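Local atomic coordinates of kelch-like protein 7 (Homo sapiens, PDB entry 3II7), a protein that serves as the substrate-recruiting adapter of a cullin-3 E3 ubiquitin ligase, here represented by its kelch-repeat domain, a six-bladed beta-propeller. Residues M72-V77 against S81-L86; A50-D55 against G102-S107; C26-P31 against T37-P42; A16-S21 against N56-L61. One frame throughout, in Å; residues are numbered along the deposited sequence.

Contacts 1 and 3 lie within single blades of the propeller, contacts 2 and 4 between blades. Contact 3 belongs to the blade that holds strands 13-18, 26-30 and 35-38; contact 1 is the outer hairpin of the next blade. Contact 4 joins these two blades, its centre about 9 Å from the centres of contacts 1 and 3. Contact 2 carries the packing on to a third blade, its centre about 19 Å from that of contact 3. Along the chain, contact 3 is nested within contact 4 and contact 1 within contact 2, while contacts 4 and 2 interlock. The C-terminal strand 290-295 completes the first blade by pairing with 13-18, which closes the ring.

Contact 1 (M72-V77 against S81-L86); sequences MDCYNV and SWYSKL. With EDO (1,2-ethanediol), chain R.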
# COMPACT_ATOMS: atom_id res chain seq x y z
N MET A 72 17.05 1.50 4.17
CA MET A 72 16.08 1.40 3.06
C MET A 72 16.73 0.54 1.99
O MET A 72 17.83 0.85 1.54
CB MET A 72 15.80 2.82 2.50
CG MET A 72 14.91 2.91 1.30
SD MET A 72 14.23 4.60 1.19
CE MET A 72 15.69 5.51 0.71
N ASP A 73 16.07 -0.54 1.61
CA ASP A 73 16.60 -1.42 0.56
C ASP A 73 15.93 -1.08 -0.76
O ASP A 73 14.71 -0.85 -0.81
CB ASP A 73 16.41 -2.87 0.97
CG ASP A 73 17.27 -3.24 2.15
OD1 ASP A 73 18.44 -2.76 2.24
OD2 ASP A 73 16.77 -4.00 3.03
N CYS A 74 16.72 -1.00 -1.81
CA CYS A 74 16.27 -0.46 -3.09
C CYS A 74 16.55 -1.46 -4.18
O CYS A 74 17.69 -1.96 -4.30
CB CYS A 74 16.99 0.84 -3.39
SG CYS A 74 16.98 2.07 -2.04
N TYR A 75 15.54 -1.74 -4.98
CA TYR A 75 15.69 -2.68 -6.08
C TYR A 75 15.51 -1.96 -7.40
O TYR A 75 14.42 -1.44 -7.69
CB TYR A 75 14.67 -3.77 -5.96
CG TYR A 75 14.70 -4.78 -7.08
CD1 TYR A 75 15.82 -5.60 -7.27
CD2 TYR A 75 13.61 -4.94 -7.94
CE1 TYR A 75 15.84 -6.53 -8.31
CE2 TYR A 75 13.62 -5.90 -8.97
CZ TYR A 75 14.74 -6.68 -9.14
OH TYR A 75 14.78 -7.58 -10.15
N ASN A 76 16.59 -1.91 -8.19
CA ASN A 76 16.54 -1.35 -9.50
C ASN A 76 15.97 -2.41 -10.46
O ASN A 76 16.59 -3.46 -10.70
CB ASN A 76 17.91 -0.88 -9.96
CG ASN A 76 17.85 -0.17 -11.30
OD1 ASN A 76 17.38 -0.74 -12.28
ND2 ASN A 76 18.28 1.10 -11.33
N VAL A 77 14.77 -2.17 -10.96
CA VAL A 77 14.05 -3.18 -11.74
C VAL A 77 14.66 -3.46 -13.12
O VAL A 77 14.52 -4.57 -13.65
CB VAL A 77 12.56 -2.80 -11.93
CG1 VAL A 77 11.86 -2.63 -10.56
CG2 VAL A 77 12.41 -1.58 -12.84
N SER A 81 19.11 -5.38 -9.66
CA SER A 81 20.15 -5.27 -8.64
C SER A 81 19.63 -4.49 -7.45
O SER A 81 18.71 -3.68 -7.57
CB SER A 81 21.39 -4.59 -9.21
OG SER A 81 21.11 -3.27 -9.58
N TRP A 82 20.25 -4.77 -6.30
CA TRP A 82 19.85 -4.18 -5.04
C TRP A 82 20.92 -3.25 -4.51
O TRP A 82 22.13 -3.51 -4.67
CB TRP A 82 19.62 -5.27 -4.00
CG TRP A 82 18.37 -6.08 -4.22
CD1 TRP A 82 18.26 -7.21 -4.99
CD2 TRP A 82 17.08 -5.84 -3.65
NE1 TRP A 82 16.96 -7.68 -4.95
CE2 TRP A 82 16.22 -6.87 -4.12
CE3 TRP A 82 16.55 -4.86 -2.79
CZ2 TRP A 82 14.87 -6.94 -3.76
CZ3 TRP A 82 15.22 -4.93 -2.42
CH2 TRP A 82 14.38 -5.96 -2.93
N TYR A 83 20.47 -2.21 -3.84
CA TYR A 83 21.36 -1.35 -3.09
C TYR A 83 20.66 -0.80 -1.85
O TYR A 83 19.45 -0.98 -1.68
CB TYR A 83 21.93 -0.23 -3.97
CG TYR A 83 20.93 0.69 -4.57
CD1 TYR A 83 20.69 1.94 -4.01
CD2 TYR A 83 20.25 0.36 -5.75
CE1 TYR A 83 19.75 2.82 -4.58
CE2 TYR A 83 19.35 1.25 -6.33
CZ TYR A 83 19.11 2.47 -5.73
OH TYR A 83 18.22 3.36 -6.30
N SER A 84 21.42 -0.18 -0.95
CA SER A 84 20.82 0.29 0.31
C SER A 84 21.21 1.71 0.65
O SER A 84 22.37 2.11 0.45
CB SER A 84 21.23 -0.62 1.47
OG SER A 84 20.87 -1.95 1.23
N LYS A 85 20.24 2.44 1.17
CA LYS A 85 20.41 3.81 1.65
C LYS A 85 19.91 3.87 3.09
O LYS A 85 19.45 2.90 3.60
CB LYS A 85 19.60 4.75 0.78
CG LYS A 85 20.06 4.78 -0.65
CD LYS A 85 21.38 5.55 -0.75
CE LYS A 85 22.03 5.39 -2.10
NZ LYS A 85 23.45 5.81 -2.01
N LEU A 86 20.07 5.02 3.76
CA LEU A 86 19.54 5.14 5.10
C LEU A 86 18.07 5.49 4.99
O LEU A 86 17.67 6.21 4.08
CB LEU A 86 20.36 6.12 5.96
CG LEU A 86 21.72 5.53 6.43
CD1 LEU A 86 22.57 6.57 7.20
CD2 LEU A 86 21.54 4.24 7.28
C1 EDO R . 20.72 8.27 2.12
O1 EDO R . 21.45 7.11 2.54
C2 EDO R . 20.08 8.95 3.34
O2 EDO R . 21.07 9.44 4.27
O HOH W 1 19.02 3.06 -9.23
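M72 and K85 form a hydrogen-bonded antiparallel pair, with M72 N reaching K85 O at 2.8 Å and K85 N bonding back to M72 O. The end of the M72 chain, bent at chi3 (71°), brings CE against K85 CB. D73 turns to the other face, where its OD1 accepts a bond of 2.8 Å from S84 OG; salt bridges to R71 and R46 probably offset the charge of this buried carboxylate. C74 places its CB over the Y83 ring, 3.6 Å from the centroid, while SG lies obliquely to the same ring. Y83 CG lies between the backbone N and the carbonyl carbon (chi1 61°), laying the ring across the cysteine. Strands 71-76 and 81-86 form the outer antiparallel hairpin of a four-stranded propeller blade, and Y75 and W82 fit the kelch signature: Y75 CB sits over the six-membered ring of W82, and Y75 CD1 comes within 3.3 Å of W82 NE1, with the ring planes at 38°. W82 NE1 is hydrogen-bonded to R40 O, and Y75 OH to D80 OD1. At N76 the backbone N meets S81 O at 2.8 Å; a water connects N76 ND2 with Y83 OH, and N76 OD1 accepts from K79 N.

Contact 2 (A50-D55 against G102-S107); sequences ACVFWD and GKIYTS
W54 lays CB against I104 and the NE1-CE2-CZ2 side of its indole over G102 of the following blade, an example of how two propeller blades can join through side-chain packing without sharing a sheet. Its CB touches the end of I104, 3.9 Å from CD1. CG stands anti to the backbone N (chi1 -179°), which carries the indole away from its own strand and across G102. In the five-membered ring, CD1 comes within 4.1 Å of G102 CA, and NE1 approaches the same CA at 3.5 Å. From CE2 onward the backbone nitrogen takes over: G102 N lies over one face of the indole, displaced toward the rim, and is 3.3 Å from CZ2. At the far end CH2 is still 3.8 Å from that nitrogen. G102 thus presents bare backbone to a flat surface; its positive phi of 85° is by itself a conformation that suits glycine. I104 CD1 also lies near V52 CG2, and its CG2 near V52 CG1, although V52 has a second conformer and the detail of that pair is doubtful. Strand 50-54 is the innermost of its blade and is hydrogen-bonded to strand 57-61, while strand 103-107 is second in its own, between 96-100 and 120-124. A99 of strand 96-100 packs against V52, W54 and I104, and T125, beyond strand 120-124, touches W54 and I104.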
# COMPACT_ATOMS: atom_id res chain seq x y z
N ALA A 50 6.85 -0.95 4.36
CA ALA A 50 6.14 -0.36 3.23
C ALA A 50 7.04 -0.35 2.02
O ALA A 50 8.26 -0.42 2.15
CB ALA A 50 5.69 1.07 3.55
N CYS A 51 6.44 -0.26 0.83
CA CYS A 51 7.24 -0.15 -0.38
C CYS A 51 6.66 0.89 -1.32
O CYS A 51 5.50 1.28 -1.16
CB CYS A 51 7.39 -1.48 -1.08
SG CYS A 51 6.01 -1.97 -2.04
N VAL A 52 7.47 1.38 -2.24
CA VAL A 52 7.02 2.38 -3.18
C VAL A 52 7.92 2.32 -4.41
O VAL A 52 9.10 2.01 -4.29
CB VAL A 52 7.04 3.82 -2.52
CG1 VAL A 52 8.35 4.04 -1.74
CG2 VAL A 52 6.82 4.92 -3.54
N PHE A 53 7.34 2.58 -5.57
CA PHE A 53 8.09 2.58 -6.81
C PHE A 53 8.25 3.99 -7.35
O PHE A 53 7.28 4.75 -7.40
CB PHE A 53 7.39 1.73 -7.84
CG PHE A 53 8.06 1.71 -9.16
CD1 PHE A 53 9.20 0.92 -9.36
CD2 PHE A 53 7.59 2.47 -10.21
CE1 PHE A 53 9.81 0.89 -10.61
CE2 PHE A 53 8.22 2.46 -11.45
CZ PHE A 53 9.31 1.68 -11.65
N TRP A 54 9.48 4.33 -7.76
CA TRP A 54 9.73 5.58 -8.49
C TRP A 54 10.92 5.40 -9.43
O TRP A 54 11.97 4.95 -9.01
CB TRP A 54 10.00 6.77 -7.56
CG TRP A 54 10.22 8.01 -8.33
CD1 TRP A 54 11.41 8.61 -8.60
CD2 TRP A 54 9.23 8.76 -9.03
NE1 TRP A 54 11.23 9.69 -9.40
CE2 TRP A 54 9.89 9.82 -9.67
CE3 TRP A 54 7.83 8.65 -9.16
CZ2 TRP A 54 9.22 10.77 -10.45
CZ3 TRP A 54 7.16 9.61 -9.92
CH2 TRP A 54 7.85 10.65 -10.55
N ASP A 55 10.74 5.79 -10.70
CA ASP A 55 11.84 5.88 -11.69
C ASP A 55 12.80 4.68 -11.63
O ASP A 55 13.99 4.79 -11.33
CB ASP A 55 12.59 7.19 -11.50
CG ASP A 55 13.61 7.47 -12.58
OD1 ASP A 55 13.43 7.04 -13.74
OD2 ASP A 55 14.60 8.13 -12.24
N GLY A 102 9.34 12.71 -7.79
CA GLY A 102 10.74 12.46 -7.38
C GLY A 102 10.98 12.37 -5.89
O GLY A 102 12.11 12.12 -5.45
N LYS A 103 9.92 12.54 -5.09
CA LYS A 103 10.01 12.37 -3.66
C LYS A 103 9.25 11.12 -3.19
O LYS A 103 8.16 10.81 -3.70
CB LYS A 103 9.48 13.59 -2.93
CG LYS A 103 10.40 14.81 -3.02
CD LYS A 103 10.08 15.69 -4.19
CE LYS A 103 10.74 17.06 -4.04
NZ LYS A 103 10.37 17.95 -5.17
N ILE A 104 9.84 10.41 -2.24
CA ILE A 104 9.19 9.28 -1.58
C ILE A 104 8.65 9.75 -0.24
O ILE A 104 9.43 10.12 0.63
CB ILE A 104 10.19 8.13 -1.31
CG1 ILE A 104 10.93 7.70 -2.59
CG2 ILE A 104 9.49 6.97 -0.66
CD1 ILE A 104 10.08 7.40 -3.73
N TYR A 105 7.34 9.68 -0.07
CA TYR A 105 6.69 10.09 1.16
C TYR A 105 6.37 8.89 2.04
O TYR A 105 6.01 7.82 1.55
CB TYR A 105 5.40 10.87 0.86
CG TYR A 105 5.62 12.17 0.13
CD1 TYR A 105 5.71 13.37 0.81
CD2 TYR A 105 5.71 12.20 -1.26
CE1 TYR A 105 5.91 14.57 0.15
CE2 TYR A 105 5.91 13.42 -1.95
CZ TYR A 105 6.01 14.59 -1.21
OH TYR A 105 6.20 15.78 -1.87
N THR A 106 6.56 9.09 3.34
CA THR A 106 6.25 8.08 4.36
C THR A 106 5.41 8.71 5.42
O THR A 106 5.71 9.81 5.88
CB THR A 106 7.54 7.45 4.96
OG1 THR A 106 8.29 8.41 5.67
CG2 THR A 106 8.43 6.85 3.83
N SER A 107 4.33 8.02 5.83
CA SER A 107 3.38 8.57 6.81
C SER A 107 2.97 7.59 7.86
O SER A 107 2.78 6.40 7.61
CB SER A 107 2.09 9.06 6.11
OG SER A 107 1.40 7.96 5.52

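Contact 3 (C26-P31 against T37-P42); sequences CRYFNP and TDIRCP. With EDO (1,2-ethanediol), chain B; EDO (1,2-ethanediol), chain E.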
# COMPACT_ATOMS: atom_id res chain seq x y z
N CYS A 26 9.73 -13.50 -3.61
CA CYS A 26 9.54 -12.21 -4.31
C CYS A 26 9.29 -12.51 -5.78
O CYS A 26 10.01 -13.31 -6.36
CB CYS A 26 10.74 -11.28 -4.17
SG CYS A 26 11.19 -10.82 -2.52
N ARG A 27 8.21 -11.94 -6.34
CA ARG A 27 7.79 -12.27 -7.70
C ARG A 27 7.08 -11.10 -8.37
O ARG A 27 6.46 -10.25 -7.69
CB ARG A 27 6.85 -13.49 -7.69
CG ARG A 27 7.35 -14.73 -6.96
CD ARG A 27 6.49 -15.95 -7.29
NE ARG A 27 7.07 -16.76 -8.35
CZ ARG A 27 6.51 -17.84 -8.90
NH1 ARG A 27 5.30 -18.26 -8.49
NH2 ARG A 27 7.15 -18.52 -9.87
N TYR A 28 7.18 -11.06 -9.71
CA TYR A 28 6.34 -10.20 -10.51
C TYR A 28 5.13 -10.98 -10.94
O TYR A 28 5.26 -12.13 -11.40
CB TYR A 28 7.04 -9.79 -11.80
CG TYR A 28 8.15 -8.80 -11.71
CD1 TYR A 28 7.93 -7.51 -11.24
CD2 TYR A 28 9.42 -9.12 -12.14
CE1 TYR A 28 8.94 -6.60 -11.18
CE2 TYR A 28 10.44 -8.20 -12.10
CZ TYR A 28 10.19 -6.95 -11.61
OH TYR A 28 11.18 -5.99 -11.55
N PHE A 29 3.98 -10.34 -10.85
CA PHE A 29 2.79 -10.74 -11.56
C PHE A 29 2.63 -9.89 -12.83
O PHE A 29 2.65 -8.65 -12.77
CB PHE A 29 1.56 -10.55 -10.69
CG PHE A 29 0.25 -10.80 -11.39
CD1 PHE A 29 -0.15 -12.10 -11.67
CD2 PHE A 29 -0.60 -9.74 -11.76
CE1 PHE A 29 -1.36 -12.35 -12.30
CE2 PHE A 29 -1.79 -9.99 -12.40
CZ PHE A 29 -2.17 -11.31 -12.67
N ASN A 30 2.41 -10.54 -13.96
CA ASN A 30 2.21 -9.82 -15.23
C ASN A 30 0.74 -9.90 -15.64
O ASN A 30 0.26 -10.98 -16.01
CB ASN A 30 3.08 -10.41 -16.29
CG ASN A 30 3.02 -9.62 -17.62
OD1 ASN A 30 2.14 -8.78 -17.83
ND2 ASN A 30 3.97 -9.88 -18.50
N PRO A 31 -0.01 -8.77 -15.51
CA PRO A 31 -1.44 -8.81 -15.83
C PRO A 31 -1.75 -9.19 -17.28
O PRO A 31 -2.85 -9.63 -17.56
CB PRO A 31 -1.89 -7.37 -15.59
CG PRO A 31 -0.82 -6.70 -14.89
CD PRO A 31 0.44 -7.44 -15.09
N THR A 37 6.76 -14.44 -12.12
CA THR A 37 8.19 -14.59 -12.36
C THR A 37 9.01 -14.21 -11.15
O THR A 37 8.79 -13.17 -10.56
CB THR A 37 8.64 -13.71 -13.55
OG1 THR A 37 7.83 -14.00 -14.69
CG2 THR A 37 10.11 -13.96 -13.88
N ASP A 38 9.97 -15.06 -10.80
CA ASP A 38 10.83 -14.81 -9.64
C ASP A 38 11.71 -13.55 -9.72
O ASP A 38 12.26 -13.22 -10.76
CB ASP A 38 11.74 -16.02 -9.39
CG ASP A 38 10.97 -17.27 -8.96
OD1 ASP A 38 9.78 -17.20 -8.59
OD2 ASP A 38 11.61 -18.34 -8.97
N ILE A 39 11.80 -12.84 -8.58
CA ILE A 39 12.76 -11.76 -8.35
C ILE A 39 13.71 -12.25 -7.26
O ILE A 39 13.27 -12.57 -6.16
CB ILE A 39 12.06 -10.49 -7.83
CG1 ILE A 39 11.01 -9.98 -8.83
CG2 ILE A 39 13.07 -9.38 -7.53
CD1 ILE A 39 10.09 -8.90 -8.26
N ARG A 40 15.00 -12.28 -7.56
CA ARG A 40 15.99 -12.62 -6.54
C ARG A 40 16.13 -11.48 -5.54
O ARG A 40 16.27 -10.32 -5.94
CB ARG A 40 17.34 -12.95 -7.18
CG ARG A 40 17.31 -14.24 -8.01
CD ARG A 40 18.62 -14.46 -8.72
NE ARG A 40 18.85 -13.40 -9.70
CZ ARG A 40 20.01 -13.13 -10.30
NH1 ARG A 40 21.11 -13.86 -10.06
NH2 ARG A 40 20.07 -12.11 -11.15
N CYS A 41 16.04 -11.81 -4.25
CA CYS A 41 16.14 -10.83 -3.15
C CYS A 41 17.02 -11.41 -2.07
O CYS A 41 16.71 -12.46 -1.53
CB CYS A 41 14.79 -10.58 -2.55
SG CYS A 41 14.77 -9.42 -1.15
N PRO A 42 18.11 -10.71 -1.73
CA PRO A 42 19.05 -11.21 -0.73
C PRO A 42 18.77 -10.69 0.70
O PRO A 42 19.60 -10.87 1.59
CB PRO A 42 20.36 -10.65 -1.24
CG PRO A 42 19.98 -9.29 -1.72
CD PRO A 42 18.60 -9.44 -2.31
C1 EDO B . 13.06 -14.14 -3.44
O1 EDO B . 12.38 -14.64 -4.62
C2 EDO B . 14.23 -15.03 -3.05
O2 EDO B . 15.42 -14.75 -3.79
C1 EDO E . 2.05 -17.30 -6.80
O1 EDO E . 3.46 -17.30 -6.49
C2 EDO E . 1.41 -18.60 -6.36
O2 EDO E . 2.16 -19.69 -6.95
O HOH W 2 5.56 -12.37 -14.54
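I39 lies over the ring of Y28 at the apolar centre of this hairpin, with CD1 almost exactly above the ring centroid at 3.7 Å, a CH-pi contact in which the two side chains cross at about a right angle. I39 CG1 adds to it near Y28 CE2 (3.8 Å). Alongside, C26 packs its CB on I39 CB and its SG on C41 CB, the latter at 3.6 Å. The backbone pairs just outside this centre: Y28 N donates to T37 O and T37 N to Y28 O, each at 2.8 Å, and I39 N donates to C26 O. On the other face, R27 and D38 run side by side. The arginine chain bends at chi3 (96°) so that NE meets D38 OD1 at 2.8 Å in a salt bridge, with NH2 adding a weak bond; guanidinium and carboxylate are turned 46° apart. A methionine in place of R27 would probably leave the D38 carboxylate without this positive partner. R27 also touches W36 and F284. Strand 26-30 lies between 35-38 and 13-18 in the sheet, and Y28 also packs on A16 of strand 13-18 and on V77 of the next blade.

Contact 4 (A16-S21 against N56-L61); sequences ALFGGS and NVVYIL. With EDO (1,2-ethanediol), chain M.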
# COMPACT_ATOMS: atom_id res chain seq x y z
N ALA A 16 4.71 -6.07 -8.52
CA ALA A 16 5.83 -6.72 -7.81
C ALA A 16 5.44 -6.99 -6.38
O ALA A 16 4.92 -6.11 -5.69
CB ALA A 16 7.04 -5.85 -7.86
N LEU A 17 5.70 -8.22 -5.94
CA LEU A 17 5.39 -8.65 -4.57
C LEU A 17 6.68 -9.05 -3.89
O LEU A 17 7.48 -9.80 -4.47
CB LEU A 17 4.41 -9.81 -4.59
CG LEU A 17 2.95 -9.44 -4.95
CD1 LEU A 17 2.81 -9.05 -6.39
CD2 LEU A 17 2.02 -10.59 -4.61
N PHE A 18 6.91 -8.53 -2.69
CA PHE A 18 8.14 -8.80 -1.94
C PHE A 18 7.87 -9.44 -0.63
O PHE A 18 7.15 -8.87 0.21
CB PHE A 18 8.95 -7.54 -1.74
CG PHE A 18 9.41 -6.89 -3.04
CD1 PHE A 18 8.59 -5.94 -3.69
CD2 PHE A 18 10.61 -7.24 -3.62
CE1 PHE A 18 8.99 -5.35 -4.87
CE2 PHE A 18 11.03 -6.66 -4.80
CZ PHE A 18 10.20 -5.70 -5.43
N GLY A 19 8.47 -10.62 -0.40
CA GLY A 19 8.21 -11.41 0.79
C GLY A 19 9.40 -12.08 1.39
O GLY A 19 9.25 -13.11 2.02
N GLY A 20 10.59 -11.50 1.20
CA GLY A 20 11.79 -12.01 1.86
C GLY A 20 12.75 -12.68 0.92
O GLY A 20 12.79 -12.38 -0.27
N SER A 21 13.56 -13.58 1.47
CA SER A 21 14.68 -14.17 0.74
C SER A 21 14.53 -15.66 0.43
O SER A 21 15.44 -16.23 -0.18
CB SER A 21 15.98 -13.93 1.52
OG SER A 21 15.90 -14.53 2.80
N ASN A 56 12.22 3.53 -11.93
CA ASN A 56 12.92 2.24 -12.05
C ASN A 56 13.39 1.59 -10.74
O ASN A 56 14.06 0.54 -10.80
CB ASN A 56 14.08 2.34 -13.03
CG ASN A 56 13.62 2.64 -14.44
OD1 ASN A 56 12.53 2.21 -14.86
ND2 ASN A 56 14.45 3.34 -15.20
N VAL A 57 13.02 2.17 -9.60
CA VAL A 57 13.45 1.67 -8.29
C VAL A 57 12.27 1.39 -7.36
O VAL A 57 11.39 2.26 -7.17
CB VAL A 57 14.42 2.67 -7.62
CG1 VAL A 57 14.92 2.11 -6.26
CG2 VAL A 57 15.60 2.98 -8.54
N VAL A 58 12.28 0.18 -6.77
CA VAL A 58 11.38 -0.17 -5.64
C VAL A 58 12.14 0.13 -4.37
O VAL A 58 13.25 -0.39 -4.16
CB VAL A 58 10.97 -1.63 -5.63
CG1 VAL A 58 10.11 -1.93 -4.40
CG2 VAL A 58 10.20 -2.04 -6.94
N TYR A 59 11.56 0.99 -3.52
CA TYR A 59 12.12 1.30 -2.20
C TYR A 59 11.35 0.54 -1.15
O TYR A 59 10.08 0.60 -1.12
CB TYR A 59 12.01 2.80 -1.91
CG TYR A 59 12.81 3.64 -2.87
CD1 TYR A 59 14.10 4.06 -2.56
CD2 TYR A 59 12.28 4.02 -4.07
CE1 TYR A 59 14.83 4.83 -3.44
CE2 TYR A 59 12.98 4.81 -4.96
CZ TYR A 59 14.27 5.21 -4.65
OH TYR A 59 14.98 5.97 -5.53
N ILE A 60 12.08 -0.19 -0.31
CA ILE A 60 11.50 -0.94 0.81
C ILE A 60 11.99 -0.28 2.08
O ILE A 60 13.22 -0.14 2.30
CB ILE A 60 11.91 -2.40 0.77
CG1 ILE A 60 11.29 -3.07 -0.45
CG2 ILE A 60 11.44 -3.16 2.08
CD1 ILE A 60 11.71 -4.47 -0.69
N LEU A 61 11.05 0.20 2.89
CA LEU A 61 11.40 1.03 4.04
C LEU A 61 10.52 0.76 5.25
O LEU A 61 9.40 0.24 5.13
CB LEU A 61 11.39 2.52 3.61
CG LEU A 61 10.09 3.05 3.01
CD1 LEU A 61 9.11 3.42 4.11
CD2 LEU A 61 10.38 4.23 2.11
C1 EDO M . 13.89 -15.82 6.13
O1 EDO M . 14.86 -16.06 5.11
C2 EDO M . 12.66 -15.10 5.56
O2 EDO M . 13.02 -14.19 4.53
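A single aromatic ring, F18, carries this contact, filling the distance between backbones that stay 9.0 Å apart at their nearest CA atoms, those of F18 and I60. Two side chains of strand 57-61 share the ring. V58 comes from the opposite direction and puts CG1 on the outer part, 3.6 Å from F18 CE1 and 3.9 Å from CZ, with an oblique approach. I60 works nearer the root: its CD1 stands over one face, 4.1 Å from F18 CG. The isoleucine can reach that far because its chain is drawn out straight (chi2 174°), while V58 has CG1 anti to its backbone N (chi1 177°), which brings it to F18 CE1 and CZ. All three side chains are buried, and the contact is wholly apolar. It illustrates blade-to-blade packing in a kelch propeller: strand 13-18 is in one blade and strand 57-61 in the next, and L290, C292 and V294 of strand 290-295 extend the same apolar layer around V58 and I60. W82, from the outermost strand of the second blade, covers F18 and I60 as well. A serine at F18 would probably open a gap between the blades, leaving V58 CG1 and I60 CD1 without the surface they rest on. Directly after F18 comes the glycine doublet G19-G20 characteristic of kelch repeats; G20 has a phi of 109°, and the chain turns there toward S21. S21 N donates a bond of 3.2 Å to O2 of a 1,2-ethanediol, probably a crystallisation additive, which K45 N and Q22 OE1 also hold.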